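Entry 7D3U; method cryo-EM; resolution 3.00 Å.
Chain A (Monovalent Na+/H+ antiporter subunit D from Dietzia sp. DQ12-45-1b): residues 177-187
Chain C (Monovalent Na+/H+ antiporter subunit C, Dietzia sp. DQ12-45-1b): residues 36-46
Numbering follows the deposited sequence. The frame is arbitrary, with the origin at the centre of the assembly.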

# COMPACT_ATOMS: atom_id res chain seq x y z
N LEU A 177 0.39 -14.02 -6.85
CA LEU A 177 1.01 -14.78 -5.77
C LEU A 177 0.49 -16.21 -5.74
O LEU A 177 1.25 -17.15 -5.50
N LEU A 178 -0.80 -16.39 -6.00
CA LEU A 178 -1.38 -17.73 -6.00
C LEU A 178 -0.82 -18.56 -7.15
O LEU A 178 -0.52 -19.74 -6.98
N ILE A 179 -0.68 -17.95 -8.33
CA ILE A 179 -0.10 -18.67 -9.47
C ILE A 179 1.35 -19.01 -9.20
O ILE A 179 1.83 -20.09 -9.56
N GLY A 180 2.08 -18.11 -8.54
CA GLY A 180 3.46 -18.41 -8.19
C GLY A 180 3.57 -19.55 -7.20
O GLY A 180 4.43 -20.42 -7.34
N VAL A 181 2.69 -19.57 -6.20
CA VAL A 181 2.67 -20.68 -5.25
C VAL A 181 2.31 -21.98 -5.95
O VAL A 181 2.87 -23.04 -5.66
N ALA A 182 1.38 -21.91 -6.91
CA ALA A 182 1.01 -23.10 -7.67
C ALA A 182 2.19 -23.62 -8.48
O ALA A 182 2.42 -24.83 -8.52
N LEU A 183 2.95 -22.73 -9.10
CA LEU A 183 4.09 -23.18 -9.89
C LEU A 183 5.21 -23.71 -9.00
O LEU A 183 5.90 -24.67 -9.38
N ILE A 184 5.40 -23.12 -7.81
CA ILE A 184 6.37 -23.67 -6.87
C ILE A 184 5.96 -25.07 -6.44
O ILE A 184 6.80 -25.98 -6.38
N TYR A 185 4.68 -25.27 -6.14
CA TYR A 185 4.21 -26.60 -5.78
C TYR A 185 4.28 -27.56 -6.96
O TYR A 185 4.37 -28.77 -6.76
N GLY A 186 4.23 -27.04 -8.18
CA GLY A 186 4.32 -27.87 -9.36
C GLY A 186 5.73 -28.38 -9.62
O GLY A 186 5.92 -29.57 -9.88
N VAL A 187 6.71 -27.48 -9.54
CA VAL A 187 8.09 -27.88 -9.82
C VAL A 187 8.71 -28.58 -8.63
O VAL A 187 9.34 -29.64 -8.77
N ALA C 36 -8.19 -19.04 -14.06
CA ALA C 36 -6.88 -19.46 -14.53
C ALA C 36 -5.98 -19.88 -13.38
O ALA C 36 -5.25 -20.87 -13.48
N ALA C 37 -6.03 -19.14 -12.27
CA ALA C 37 -5.23 -19.51 -11.10
C ALA C 37 -5.67 -20.85 -10.53
O ALA C 37 -4.84 -21.68 -10.15
N HIS C 38 -6.98 -21.07 -10.45
CA HIS C 38 -7.48 -22.36 -9.97
C HIS C 38 -7.06 -23.49 -10.89
O HIS C 38 -6.70 -24.58 -10.42
N LEU C 39 -7.07 -23.25 -12.20
CA LEU C 39 -6.70 -24.29 -13.14
C LEU C 39 -5.21 -24.61 -13.05
O LEU C 39 -4.82 -25.78 -13.12
N THR C 40 -4.36 -23.59 -12.89
CA THR C 40 -2.93 -23.88 -12.76
C THR C 40 -2.60 -24.47 -11.40
O THR C 40 -1.57 -25.13 -11.24
N LEU C 41 -3.46 -24.23 -10.39
CA LEU C 41 -3.30 -24.94 -9.13
C LEU C 41 -3.65 -26.41 -9.28
O LEU C 41 -2.95 -27.28 -8.76
N MET C 42 -4.73 -26.71 -10.00
CA MET C 42 -5.08 -28.10 -10.26
C MET C 42 -4.06 -28.78 -11.15
O MET C 42 -3.89 -30.01 -11.09
N ALA C 43 -3.36 -28.01 -11.99
CA ALA C 43 -2.31 -28.58 -12.83
C ALA C 43 -1.05 -28.92 -12.05
O ALA C 43 -0.30 -29.81 -12.45
N ALA C 44 -0.81 -28.23 -10.93
CA ALA C 44 0.41 -28.47 -10.17
C ALA C 44 0.39 -29.83 -9.49
O ALA C 44 1.45 -30.39 -9.19
N GLY C 45 -0.80 -30.38 -9.23
CA GLY C 45 -0.91 -31.68 -8.60
C GLY C 45 -0.68 -32.83 -9.56
O GLY C 45 -1.24 -33.91 -9.39
N GLY C 46 0.16 -32.61 -10.57
CA GLY C 46 0.45 -33.64 -11.54
C GLY C 46 -0.46 -33.59 -12.75
O GLY C 46 0.01 -33.50 -13.88

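How do the two helices come to lie so close? They run nearly parallel, 12° apart, with axes 8.3 Å from each other at closest approach, and alanine and glycine meet where the backbones are closest. The backbones draw nearer along the seam: CA of Ile A179 lies 5.4 Å from CA of Ala C37, whereas CA of Gly A186 is only 4.0 Å from CA of Ala C44.

What fills the space at the start of the seam? Ala C37 points toward chain A, and its CB is a small bump met by two larger side chains. Leu A178 (chi1 t, chi2 p) brings CD2, and Ile A179 (chi1 m, chi2 t) CG1, to 3.7 and 3.8 Å from CB of Ala C37. Leu A178 also sets CD1 3.6 Å from CD1 of Leu C41.

Where does Ala A182 fit? CB of Ala A182 points toward chain C and settles between Thr C40 and Leu C41, 3.8 Å from O of Thr C40 and 3.6 Å from CD2 of Leu C41. Leu C41 leaves its backbone sideways, with chi1 off the usual wells at -105°, yet its end reaches chain A. Thr C40 (chi1 t) points inward; OG1 of Thr C40 lies 3.9 Å from CD2 of Leu A183.

Which bump closes the far end? CB of Ala C44 presses against bare backbone, 3.2 Å from O of Ala A182 and 3.8 Å from N of Gly A186. With no side chain on Gly A186, Ala C44 has room here; an ideal CB on Gly A186 would be a tight 3.5 Å from CB of Ala C44. Beside it, Tyr A185 (chi1 t) turns its ring edge to Ala C44 and Gly C45, with CD2 of Tyr A185 4.0 Å from CB of Ala C44.

Do polar groups tie the stretches together? No hydrogen bond crosses between them, and the OH of Tyr A185 is satisfied elsewhere in the structure, so the fit rests on packing.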

# COMPACT_ATOMS: atom_id res chain seq x y z
CB LEU A 177 0.73 -14.09 -4.43
CG LEU A 177 1.76 -14.17 -3.30
CD1 LEU A 177 1.35 -13.22 -2.19
CD2 LEU A 177 1.90 -15.58 -2.76
CB LEU A 178 -2.90 -17.65 -6.09
CG LEU A 178 -3.62 -18.98 -6.07
CD1 LEU A 178 -3.40 -19.66 -4.73
CD2 LEU A 178 -5.10 -18.78 -6.33
CB ILE A 179 -0.26 -17.84 -10.76
CG1 ILE A 179 -1.74 -17.66 -11.09
CG2 ILE A 179 0.46 -18.50 -11.92
CD1 ILE A 179 -1.98 -16.83 -12.32
CB VAL A 181 1.69 -20.36 -4.10
CG1 VAL A 181 1.32 -21.63 -3.34
CG2 VAL A 181 2.29 -19.34 -3.16
CB ALA A 182 -0.17 -22.79 -8.58
CB LEU A 183 4.60 -22.05 -10.77
CG LEU A 183 3.63 -21.57 -11.86
CD1 LEU A 183 4.28 -20.52 -12.73
CD2 LEU A 183 3.15 -22.74 -12.69
CB ILE A 184 6.52 -22.73 -5.65
CG1 ILE A 184 7.18 -21.42 -6.06
CG2 ILE A 184 7.34 -23.40 -4.57
CD1 ILE A 184 7.45 -20.49 -4.91
CB TYR A 185 2.78 -26.52 -5.24
CG TYR A 185 2.26 -27.83 -4.71
CD1 TYR A 185 2.49 -28.20 -3.39
CD2 TYR A 185 1.54 -28.70 -5.51
CE1 TYR A 185 2.02 -29.40 -2.89
CE2 TYR A 185 1.07 -29.90 -5.02
CZ TYR A 185 1.31 -30.24 -3.71
OH TYR A 185 0.84 -31.44 -3.22
CB VAL A 187 8.91 -26.66 -10.29
CG1 VAL A 187 8.30 -26.07 -11.52
CG2 VAL A 187 8.94 -25.60 -9.22
CB ALA C 36 -6.23 -18.33 -15.33
CB ALA C 37 -5.32 -18.42 -10.04
CB HIS C 38 -9.00 -22.31 -9.83
CG HIS C 38 -9.48 -21.19 -8.97
ND1 HIS C 38 -8.69 -20.58 -8.03
CD2 HIS C 38 -10.68 -20.57 -8.91
CE1 HIS C 38 -9.38 -19.63 -7.42
NE2 HIS C 38 -10.59 -19.60 -7.94
CB LEU C 39 -7.08 -23.88 -14.55
CG LEU C 39 -8.58 -23.73 -14.82
CD1 LEU C 39 -8.82 -23.18 -16.21
CD2 LEU C 39 -9.26 -25.08 -14.67
CB THR C 40 -2.08 -22.64 -13.02
OG1 THR C 40 -0.71 -22.95 -12.73
CG2 THR C 40 -2.49 -21.51 -12.12
CB LEU C 41 -4.16 -24.30 -8.05
CG LEU C 41 -3.45 -23.45 -6.99
CD1 LEU C 41 -4.47 -22.82 -6.07
CD2 LEU C 41 -2.48 -24.30 -6.21
CB MET C 42 -6.47 -28.20 -10.88
CG MET C 42 -7.61 -28.14 -9.88
SD MET C 42 -7.41 -29.32 -8.53
CE MET C 42 -7.34 -30.86 -9.44
CB ALA C 43 -1.97 -27.63 -13.97
CB ALA C 44 0.60 -27.37 -9.13